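Long-range contacts in Lin1840 protein (PDB 4ZOC), which probably hydrolyses terminal non-reducing beta-D-glucosyl residues, acting as a family 3 beta-glucosidase in the metabolism of beta-1,2-glucans: residues A[139-144]-A[217-222]; A[622-627]-A[678-683]; A[650-655]-A[685-690]; A[698-703]-A[716-721]. The protein carries 2 engineered substitutions. One frame throughout, in Å; residues are numbered along the deposited sequence. Where two conformers were deposited one is given.

Contact 1. Residues A[139-144]-A[217-222]; sequences LDLVRD and QNYLPA
The carbonyl O of Y219 is gripped by two waters, each giving it a proton. Both reach across to the loop that follows strand 133-134 of the TIM barrel, the N-terminal domain of family 3 glycosidases, and tie that loop to the junction between helices 212-219 and 221-228. One water also donates to the O of L139; the other accepts a hydrogen bond from L141 N, at 3.1 Å. A third water joins L141 O to the phenolic OH of Y219, so L141 is held through water at both its N and its O. Direct hydrogen bonds between the two segments are absent: all the polar linkage runs through these waters.

The dry part centres on L141 and Y219, whose side chains cross at about a right angle. L141 CG stands anti to the backbone N (chi1 -175°), and this sends CD2 over the middle of the tyrosine ring, 3.9 Å from its centroid and 12° off the normal, a well-centred CH-pi contact. The same methyl lies 3.5 Å from N218 O. On the L139 side, CB meets A222 CB at 4.0 Å, while CD1 reaches the A222 carbonyl.

Beyond the ring, R143 runs extended from CG to NE. Its guanidinium makes a cation-pi contact with Y564, and the amide ND2 of neighbouring N218 is bonded to E214. Y219 OH sits over one face of that guanidinium, 3.8 Å from R143 NH1, with the ring and guanidinium planes 67° apart.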
# COMPACT_ATOMS: atom_id res chain seq x y z
N LEU A 139 -8.69 15.00 -10.11
CA LEU A 139 -8.89 15.18 -8.66
C LEU A 139 -8.61 13.94 -7.84
O LEU A 139 -9.11 13.77 -6.72
CB LEU A 139 -10.29 15.72 -8.39
CG LEU A 139 -10.52 17.11 -9.02
CD1 LEU A 139 -11.98 17.52 -8.84
CD2 LEU A 139 -9.63 18.17 -8.35
N ASP A 140 -7.77 13.05 -8.38
CA ASP A 140 -7.43 11.80 -7.69
C ASP A 140 -6.40 12.16 -6.62
O ASP A 140 -5.28 12.71 -6.91
CB ASP A 140 -6.86 10.78 -8.69
CG ASP A 140 -7.79 10.56 -9.88
OD1 ASP A 140 -9.03 10.66 -9.74
OD2 ASP A 140 -7.29 10.34 -10.98
N LEU A 141 -6.73 11.83 -5.37
CA LEU A 141 -5.80 11.97 -4.26
C LEU A 141 -4.64 11.01 -4.48
O LEU A 141 -4.85 9.85 -4.90
CB LEU A 141 -6.53 11.59 -2.95
CG LEU A 141 -5.76 11.77 -1.64
CD1 LEU A 141 -5.71 13.24 -1.37
CD2 LEU A 141 -6.47 11.03 -0.55
N VAL A 142 -3.43 11.53 -4.28
CA VAL A 142 -2.22 10.77 -4.47
C VAL A 142 -1.35 10.74 -3.20
O VAL A 142 -1.07 11.79 -2.56
CB VAL A 142 -1.42 11.25 -5.69
CG1 VAL A 142 -2.18 10.95 -6.96
CG2 VAL A 142 -1.03 12.75 -5.64
N ARG A 143 -0.90 9.53 -2.88
CA ARG A 143 0.05 9.30 -1.78
C ARG A 143 1.28 8.47 -2.26
O ARG A 143 2.09 8.10 -1.41
CB ARG A 143 -0.63 8.57 -0.67
CG ARG A 143 -1.69 9.36 0.03
CD ARG A 143 -2.44 8.43 0.98
NE ARG A 143 -3.38 9.21 1.80
CZ ARG A 143 -4.22 8.69 2.69
NH1 ARG A 143 -4.24 7.39 2.88
NH2 ARG A 143 -5.04 9.47 3.38
N ASP A 144 1.39 8.19 -3.57
CA ASP A 144 2.35 7.21 -4.08
C ASP A 144 3.00 7.78 -5.33
O ASP A 144 2.50 7.69 -6.44
CB ASP A 144 1.66 5.86 -4.34
CG ASP A 144 2.64 4.76 -4.69
OD1 ASP A 144 3.84 5.09 -5.06
OD2 ASP A 144 2.22 3.57 -4.63
N GLN A 217 -14.01 9.54 3.28
CA GLN A 217 -13.27 10.51 4.10
C GLN A 217 -12.25 11.33 3.32
O GLN A 217 -12.17 12.56 3.49
CB GLN A 217 -12.48 9.81 5.27
CG GLN A 217 -11.85 10.81 6.19
CD GLN A 217 -12.89 11.64 6.92
OE1 GLN A 217 -13.80 11.10 7.55
NE2 GLN A 217 -12.76 12.93 6.85
N ASN A 218 -11.50 10.63 2.46
CA ASN A 218 -10.30 11.18 1.81
C ASN A 218 -10.34 11.21 0.26
O ASN A 218 -9.80 12.12 -0.36
CB ASN A 218 -9.06 10.49 2.32
CG ASN A 218 -8.77 10.87 3.78
OD1 ASN A 218 -8.80 12.02 4.13
ND2 ASN A 218 -8.49 9.91 4.60
N TYR A 219 -11.00 10.21 -0.31
CA TYR A 219 -10.85 9.99 -1.77
C TYR A 219 -11.97 10.65 -2.58
O TYR A 219 -11.75 10.98 -3.75
CB TYR A 219 -10.77 8.48 -2.07
CG TYR A 219 -9.41 7.99 -1.73
CD1 TYR A 219 -9.11 7.67 -0.45
CD2 TYR A 219 -8.38 7.95 -2.69
CE1 TYR A 219 -7.82 7.32 -0.11
CE2 TYR A 219 -7.13 7.55 -2.34
CZ TYR A 219 -6.87 7.21 -1.04
OH TYR A 219 -5.56 6.90 -0.68
N LEU A 220 -13.16 10.81 -1.99
CA LEU A 220 -14.27 11.44 -2.71
C LEU A 220 -14.43 12.97 -2.58
O LEU A 220 -15.02 13.58 -3.48
CB LEU A 220 -15.59 10.77 -2.33
CG LEU A 220 -15.77 9.29 -2.66
CD1 LEU A 220 -17.15 8.81 -2.19
CD2 LEU A 220 -15.67 9.16 -4.13
N PRO A 221 -13.89 13.60 -1.51
CA PRO A 221 -14.28 14.99 -1.32
C PRO A 221 -13.93 15.94 -2.49
O PRO A 221 -14.73 16.84 -2.80
CB PRO A 221 -13.48 15.37 -0.11
CG PRO A 221 -13.65 14.14 0.79
CD PRO A 221 -13.33 13.03 -0.24
N ALA A 222 -12.77 15.80 -3.12
CA ALA A 222 -12.42 16.75 -4.15
C ALA A 222 -13.36 16.59 -5.34
O ALA A 222 -13.81 17.62 -5.90
CB ALA A 222 -10.94 16.69 -4.54
O HOH W 1 -11.40 13.44 -5.07
O HOH W 2 -9.45 10.29 -5.19
O HOH W 3 -3.93 8.01 -2.81

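Contact 2. Residues A[622-627]-A[678-683]; sequences ESLHVE and FELTSE
Four backbone hydrogen bonds carry the pairing of 624-627 with 678-680, two antiparallel strands whose directions differ by 154°. L624 and L680 bond to each other through both N and O, the shorter and straighter being L680 N to L624 O, 2.6 Å and nearly straight at 175°. V626 and F678 repeat the pattern, F678 N reaching V626 O at 2.6 Å. All four donors lie in the planes of the carbonyls they meet. Between these pairs sits the non-hydrogen-bonded pair H625 and E679, where H625 CA leans a C-H toward F678 O.

The polar side chains add one bond and one water. S623 OG donates to E679 OE1 over 2.7 Å, meeting the anti lone pair of the carboxylate. The glutamate chain is fully extended from a CG anti to its backbone N, which carries its carboxylate out on the H625 side of the sheet, beside S623. A water gives a proton to the same OG and accepts one from S682 N, joining the two segments just beyond the paired strands. H625 lies alongside E679 and points the same way, with H625 CE1 3.6 Å from E679 CG; a protonated imidazole would probably be stabilised by the carboxylate nearby.

Apolar contacts occupy the face holding L624, V626, F678 and L680. V626 CG2 meets L680 CD1 at 4.2 Å, and L624 CD2 approaches the same methyl. F678 and L680 continue inward onto V644 and A662 of the facing sheet. Paired antiparallel strands with one greasy face against a second sheet are the hallmark of the beta sandwich, here that of the fibronectin type III-like domain.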
# COMPACT_ATOMS: atom_id res chain seq x y z
N GLU A 622 -20.75 25.40 15.47
CA GLU A 622 -20.27 26.73 15.45
C GLU A 622 -18.94 26.78 14.73
O GLU A 622 -18.15 25.86 14.85
CB GLU A 622 -20.09 27.17 16.87
CG GLU A 622 -19.71 28.64 16.98
CD GLU A 622 -19.72 29.16 18.42
OE1 GLU A 622 -19.77 28.42 19.44
OE2 GLU A 622 -19.65 30.35 18.52
N SER A 623 -18.71 27.88 14.01
CA SER A 623 -17.47 28.13 13.32
C SER A 623 -16.42 28.63 14.28
O SER A 623 -16.68 29.32 15.26
CB SER A 623 -17.67 29.17 12.21
OG SER A 623 -18.47 28.69 11.13
N LEU A 624 -15.19 28.27 13.99
CA LEU A 624 -14.06 28.89 14.59
C LEU A 624 -13.44 29.90 13.65
O LEU A 624 -13.02 29.55 12.51
CB LEU A 624 -13.03 27.83 15.04
CG LEU A 624 -11.81 28.37 15.75
CD1 LEU A 624 -12.14 28.75 17.17
CD2 LEU A 624 -10.65 27.37 15.67
N HIS A 625 -13.35 31.15 14.13
CA HIS A 625 -12.71 32.22 13.41
C HIS A 625 -11.26 32.43 13.87
O HIS A 625 -11.00 32.67 15.04
CB HIS A 625 -13.49 33.54 13.48
CG HIS A 625 -14.84 33.43 12.86
ND1 HIS A 625 -15.07 33.68 11.52
CD2 HIS A 625 -16.01 33.06 13.39
CE1 HIS A 625 -16.35 33.49 11.27
NE2 HIS A 625 -16.93 33.08 12.39
N VAL A 626 -10.34 32.32 12.93
CA VAL A 626 -8.92 32.34 13.22
C VAL A 626 -8.33 33.54 12.53
O VAL A 626 -8.46 33.71 11.29
CB VAL A 626 -8.22 31.05 12.74
CG1 VAL A 626 -6.77 31.12 13.10
CG2 VAL A 626 -8.87 29.81 13.35
N GLU A 627 -7.73 34.43 13.31
CA GLU A 627 -7.19 35.67 12.78
C GLU A 627 -5.70 35.66 12.94
O GLU A 627 -5.18 35.39 14.03
CB GLU A 627 -7.77 36.89 13.55
CG GLU A 627 -7.21 38.22 13.04
CD GLU A 627 -7.76 39.38 13.81
OE1 GLU A 627 -8.64 40.05 13.27
OE2 GLU A 627 -7.35 39.58 14.98
N PHE A 678 -9.54 33.51 8.90
CA PHE A 678 -10.05 32.25 8.31
C PHE A 678 -11.29 31.82 9.09
O PHE A 678 -11.34 32.00 10.27
CB PHE A 678 -9.01 31.13 8.40
CG PHE A 678 -7.70 31.42 7.77
CD1 PHE A 678 -7.52 31.25 6.40
CD2 PHE A 678 -6.64 31.88 8.52
CE1 PHE A 678 -6.29 31.49 5.85
CE2 PHE A 678 -5.42 32.11 7.97
CZ PHE A 678 -5.24 31.93 6.63
N GLU A 679 -12.29 31.26 8.44
CA GLU A 679 -13.45 30.65 9.14
C GLU A 679 -13.35 29.15 9.00
O GLU A 679 -13.37 28.61 7.89
CB GLU A 679 -14.77 31.14 8.52
CG GLU A 679 -16.00 30.59 9.25
CD GLU A 679 -17.31 31.01 8.67
OE1 GLU A 679 -18.30 30.67 9.30
OE2 GLU A 679 -17.35 31.64 7.60
N LEU A 680 -13.23 28.44 10.12
CA LEU A 680 -13.25 26.97 10.05
C LEU A 680 -14.66 26.65 10.48
O LEU A 680 -15.00 26.83 11.66
CB LEU A 680 -12.22 26.35 11.01
CG LEU A 680 -10.75 26.84 10.87
CD1 LEU A 680 -9.76 26.08 11.70
CD2 LEU A 680 -10.31 26.78 9.47
N THR A 681 -15.49 26.23 9.52
CA THR A 681 -16.92 25.95 9.80
C THR A 681 -16.97 24.66 10.54
O THR A 681 -15.96 23.95 10.63
CB THR A 681 -17.78 25.85 8.55
OG1 THR A 681 -17.44 24.67 7.84
CG2 THR A 681 -17.68 27.07 7.67
N SER A 682 -18.15 24.28 11.02
CA SER A 682 -18.27 23.02 11.74
C SER A 682 -17.98 21.79 10.86
O SER A 682 -17.56 20.75 11.35
CB SER A 682 -19.59 22.92 12.48
OG SER A 682 -20.63 22.82 11.57
N GLU A 683 -18.17 21.92 9.56
CA GLU A 683 -17.78 20.88 8.64
C GLU A 683 -16.28 20.51 8.79
O GLU A 683 -15.91 19.35 8.67
CB GLU A 683 -18.14 21.30 7.19
CG GLU A 683 -17.98 20.16 6.21
CD GLU A 683 -16.54 19.99 5.73
OE1 GLU A 683 -15.83 21.02 5.61
OE2 GLU A 683 -16.11 18.83 5.48
O HOH W 4 -20.14 26.41 11.29

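Contact 3. Residues A[650-655]-A[685-690]; sequences TASISR and FSFYNH. With MG (magnesium ion), chain D.
F687 gives up the most surface in this contact, its ring inserted among side chains of the loop 650-655. Its chi1 of 72° puts CG in the crowded position between the backbone N and the carbonyl carbon. R655 comes over one face: bent at chi2 and chi3, it sets CD 3.8 Å from the ring centroid, a CH-pi contact displaced toward the rim. The guanidinium lies nearly parallel to the ring, 2° apart in plane, but is shifted toward F687 CB, 3.4 Å from R655 NE, and is not centred over the ring.

I653 works at the ring's edge. Its CG1 meets F687 CE2 at 3.8 Å, while CD1 runs on to H690 N, 3.7 Å away. Across the subunit interface, I244 of the second subunit packs on I653. S652 OG, bonded to E697, also touches the ring edge in plane.

At the start of the loop, T650 O binds magnesium at 2.1 Å alongside four waters and D648.

Waters bridge the polar side-chain ends to backbone atoms of 685-690: one links R655 NH2 to F685 O, another S652 OG to H690 N. The salt bridge from R655 NH2 to E659 probably balances the arginine's charge and helps hold the group, while CD supplies the hydrocarbon over the ring and I653 CG1 and S652 OG line its edge.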
# COMPACT_ATOMS: atom_id res chain seq x y z
N THR A 650 -9.48 12.92 20.12
CA THR A 650 -10.15 11.66 20.43
C THR A 650 -11.43 11.56 19.64
O THR A 650 -12.24 12.48 19.64
CB THR A 650 -10.49 11.59 21.93
OG1 THR A 650 -9.31 11.88 22.69
CG2 THR A 650 -11.00 10.20 22.32
N ALA A 651 -11.66 10.43 19.02
CA ALA A 651 -12.87 10.22 18.26
C ALA A 651 -13.29 8.77 18.21
O ALA A 651 -12.54 7.87 18.55
CB ALA A 651 -12.64 10.81 16.84
N SER A 652 -14.47 8.49 17.72
CA SER A 652 -14.91 7.10 17.53
C SER A 652 -14.18 6.38 16.34
O SER A 652 -14.32 5.18 16.17
CB SER A 652 -16.42 7.12 17.32
OG SER A 652 -16.69 7.81 16.11
N ILE A 653 -13.44 7.14 15.52
CA ILE A 653 -12.57 6.62 14.48
C ILE A 653 -11.21 7.31 14.81
O ILE A 653 -11.16 8.49 15.12
CB ILE A 653 -13.07 7.12 13.10
CG1 ILE A 653 -14.43 6.51 12.76
CG2 ILE A 653 -12.03 6.86 12.04
CD1 ILE A 653 -14.41 5.03 12.52
N SER A 654 -10.09 6.59 14.64
CA SER A 654 -8.80 7.18 14.85
C SER A 654 -8.61 8.25 13.75
O SER A 654 -8.65 7.92 12.60
CB SER A 654 -7.70 6.06 14.73
OG SER A 654 -6.43 6.60 15.00
N ARG A 655 -8.38 9.51 14.12
CA ARG A 655 -8.35 10.62 13.19
C ARG A 655 -6.90 11.05 12.90
O ARG A 655 -6.00 10.88 13.72
CB ARG A 655 -9.23 11.81 13.68
CG ARG A 655 -10.72 11.43 13.83
CD ARG A 655 -11.66 12.44 13.13
NE ARG A 655 -11.40 12.39 11.75
CZ ARG A 655 -11.09 13.37 10.91
NH1 ARG A 655 -10.75 12.98 9.71
NH2 ARG A 655 -11.17 14.68 11.17
N PHE A 685 -14.73 20.34 11.43
CA PHE A 685 -14.61 19.52 12.62
C PHE A 685 -15.23 18.12 12.50
O PHE A 685 -15.16 17.33 13.43
CB PHE A 685 -15.26 20.25 13.83
CG PHE A 685 -14.55 21.49 14.27
CD1 PHE A 685 -14.70 22.70 13.60
CD2 PHE A 685 -13.77 21.47 15.40
CE1 PHE A 685 -14.00 23.84 14.01
CE2 PHE A 685 -13.04 22.58 15.79
CZ PHE A 685 -13.18 23.79 15.14
N SER A 686 -15.86 17.88 11.36
CA SER A 686 -16.67 16.70 11.14
C SER A 686 -15.88 15.65 10.40
O SER A 686 -14.83 15.93 9.76
CB SER A 686 -17.89 17.10 10.37
OG SER A 686 -18.63 18.03 11.17
N PHE A 687 -16.44 14.42 10.47
CA PHE A 687 -15.86 13.25 9.85
C PHE A 687 -16.86 12.14 9.67
O PHE A 687 -17.92 12.18 10.24
CB PHE A 687 -14.65 12.74 10.65
CG PHE A 687 -15.01 12.08 11.93
CD1 PHE A 687 -15.33 12.90 13.05
CD2 PHE A 687 -15.13 10.75 12.04
CE1 PHE A 687 -15.66 12.31 14.25
CE2 PHE A 687 -15.48 10.17 13.24
CZ PHE A 687 -15.78 10.99 14.33
N TYR A 688 -16.48 11.11 8.86
CA TYR A 688 -17.27 9.95 8.66
C TYR A 688 -17.05 8.89 9.72
O TYR A 688 -15.94 8.52 9.94
CB TYR A 688 -16.98 9.36 7.28
CG TYR A 688 -17.58 10.21 6.19
CD1 TYR A 688 -18.86 10.11 5.86
CD2 TYR A 688 -16.82 11.20 5.56
CE1 TYR A 688 -19.39 10.93 4.83
CE2 TYR A 688 -17.31 12.00 4.56
CZ TYR A 688 -18.59 11.84 4.18
OH TYR A 688 -19.02 12.67 3.20
N ASN A 689 -18.11 8.44 10.38
CA ASN A 689 -17.97 7.47 11.44
C ASN A 689 -18.06 6.03 10.93
O ASN A 689 -18.12 5.82 9.72
CB ASN A 689 -18.93 7.79 12.56
CG ASN A 689 -20.38 7.48 12.23
OD1 ASN A 689 -20.71 6.91 11.21
ND2 ASN A 689 -21.25 7.85 13.17
N HIS A 690 -18.07 5.04 11.84
CA HIS A 690 -18.03 3.63 11.37
C HIS A 690 -19.28 3.29 10.59
O HIS A 690 -19.22 2.40 9.72
CB HIS A 690 -17.83 2.64 12.53
CG HIS A 690 -19.09 2.24 13.18
ND1 HIS A 690 -19.80 3.11 13.99
CD2 HIS A 690 -19.83 1.12 13.05
CE1 HIS A 690 -20.92 2.52 14.37
NE2 HIS A 690 -20.96 1.31 13.82
MG MG D . -13.17 14.31 19.12
O HOH W 5 -11.77 15.11 20.45
O HOH W 6 -17.60 5.44 14.59
O HOH W 7 -12.86 15.49 13.34
O HOH W 8 -12.23 17.08 10.22
O HOH W 9 -14.47 13.45 17.70
O HOH W 10 -14.24 16.02 19.00
O HOH W 11 -14.41 13.63 20.73

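Contact 4. Residues A[698-703]-A[716-721]; sequences PGLHRV and EVEVGG
L700 folds its CD1 over the start of the E716 side chain, 3.7 Å from CB, on one face of the beta hairpin made by strands 699-706 and 712-720 of the fibronectin type III-like domain. CG stands anti to the backbone N, and the leucine crosses E718 at about a right angle, with E718 OE2 3.6 Å from L700 CB. E718 bends at chi2 (76°) to curl its carboxylate over the G699-L700 peptide, with OE1 3.3 Å from G699 C. The charge is answered outside the hairpin, by a salt bridge from R284 of the second subunit.

Backbone bonds pair the strands antiparallel, G699 with V719 and H701 with V717, each pair bonding in both directions. The H701-V717 bonds run nearly along the C=O axes, while V719 N stands above the plane of the G699 carbonyl. At G699 the phi of 153° suits a residue without CB, since a CB would be jammed against the O of P698.

The face holding H701, V717 and V719 is buried. V719 CG2 touches H701 CD2 at 3.9 Å, and V703 CG2 meets V717 CG2. The imidazole of H701 also stacks edge-to-face with F685 and touches D648, a magnesium ligand, so this face borders the metal site.

R702 and E716 lie side by side and point the same way on the L700 face. The arginine chain runs extended to NE, and its NH1 is bonded to Q647. R702 NE gives a weak hydrogen bond to E716 OE2 at 3.3 Å, part of a salt bridge that meets the guanidinium edge-on in its plane.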
# COMPACT_ATOMS: atom_id res chain seq x y z
N PRO A 698 -18.63 16.04 20.23
CA PRO A 698 -18.03 16.93 21.21
C PRO A 698 -16.67 16.37 21.62
O PRO A 698 -16.48 15.10 21.65
CB PRO A 698 -19.01 16.97 22.36
CG PRO A 698 -19.87 15.77 22.17
CD PRO A 698 -19.80 15.31 20.73
N GLY A 699 -15.76 17.30 21.89
CA GLY A 699 -14.47 16.95 22.44
C GLY A 699 -13.42 17.98 22.06
O GLY A 699 -13.73 19.03 21.54
N LEU A 700 -12.16 17.62 22.37
CA LEU A 700 -11.01 18.41 22.22
C LEU A 700 -10.48 18.38 20.79
O LEU A 700 -10.30 17.28 20.20
CB LEU A 700 -9.89 17.86 23.11
CG LEU A 700 -8.60 18.74 23.18
CD1 LEU A 700 -8.77 20.20 23.65
CD2 LEU A 700 -7.53 18.05 24.05
N HIS A 701 -10.15 19.56 20.27
CA HIS A 701 -9.47 19.70 18.95
C HIS A 701 -8.27 20.57 19.16
O HIS A 701 -8.27 21.43 20.07
CB HIS A 701 -10.37 20.35 17.92
CG HIS A 701 -11.50 19.46 17.48
ND1 HIS A 701 -11.54 18.84 16.26
CD2 HIS A 701 -12.62 19.06 18.14
CE1 HIS A 701 -12.60 18.06 16.20
NE2 HIS A 701 -13.30 18.22 17.31
N ARG A 702 -7.23 20.36 18.38
CA ARG A 702 -6.10 21.26 18.29
C ARG A 702 -6.10 21.99 16.99
O ARG A 702 -6.44 21.45 15.98
CB ARG A 702 -4.78 20.50 18.42
CG ARG A 702 -4.64 19.83 19.78
CD ARG A 702 -3.27 19.23 19.89
NE ARG A 702 -3.24 18.51 21.14
CZ ARG A 702 -3.13 17.18 21.30
NH1 ARG A 702 -3.02 16.35 20.27
NH2 ARG A 702 -3.14 16.68 22.51
N VAL A 703 -5.65 23.22 17.04
CA VAL A 703 -5.64 24.16 15.94
C VAL A 703 -4.18 24.56 15.78
O VAL A 703 -3.52 24.99 16.75
CB VAL A 703 -6.50 25.45 16.25
CG1 VAL A 703 -6.50 26.36 15.02
CG2 VAL A 703 -7.96 25.09 16.54
N GLU A 716 -5.65 24.81 21.69
CA GLU A 716 -6.66 23.80 22.01
C GLU A 716 -8.01 24.46 22.17
O GLU A 716 -8.14 25.55 22.78
CB GLU A 716 -6.33 23.02 23.31
CG GLU A 716 -5.05 22.27 23.13
CD GLU A 716 -4.76 21.22 24.15
OE1 GLU A 716 -5.32 21.28 25.22
OE2 GLU A 716 -3.93 20.33 23.83
N VAL A 717 -9.03 23.75 21.68
CA VAL A 717 -10.42 24.18 21.71
C VAL A 717 -11.27 23.00 22.11
O VAL A 717 -11.19 21.92 21.54
CB VAL A 717 -10.94 24.67 20.35
CG1 VAL A 717 -12.39 25.05 20.47
CG2 VAL A 717 -10.10 25.83 19.84
N GLU A 718 -12.07 23.21 23.13
CA GLU A 718 -12.97 22.19 23.54
C GLU A 718 -14.36 22.49 22.92
O GLU A 718 -14.99 23.49 23.25
CB GLU A 718 -13.04 22.13 25.08
CG GLU A 718 -13.83 20.94 25.59
CD GLU A 718 -13.09 19.60 25.50
OE1 GLU A 718 -13.82 18.58 25.33
OE2 GLU A 718 -11.83 19.53 25.67
N VAL A 719 -14.84 21.57 22.09
CA VAL A 719 -16.12 21.62 21.43
C VAL A 719 -17.16 20.85 22.20
O VAL A 719 -16.98 19.66 22.54
CB VAL A 719 -16.00 21.12 19.95
CG1 VAL A 719 -17.32 21.31 19.21
CG2 VAL A 719 -15.00 21.94 19.20
N GLY A 720 -18.24 21.51 22.58
CA GLY A 720 -19.36 20.76 23.20
C GLY A 720 -20.61 21.56 23.40
O GLY A 720 -20.73 22.53 22.82
N GLY A 721 -21.53 21.11 24.22
CA GLY A 721 -22.72 21.90 24.57
C GLY A 721 -23.84 21.73 23.60
O GLY A 721 -24.14 20.58 23.16

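From the N terminus, contact 1 comes first, closing a loop within the TIM barrel before any of the others opens. The remaining three lie in the C-terminal fibronectin-like region. Contact 2 opens at 622 and contact 3 at 650; contact 2 closes at 678-683 and contact 3 just after, at 685-690, so the two cross. Contact 4, a hairpin, follows in series. F685 of contact 3 binds the group together, packing on L624 of contact 2 and on H701 and V719 of contact 4. The barrel meets this region where Q217 of contact 1 reaches the backbone N of Y688 in contact 3. Contacts 3 and 4 both touch the second subunit.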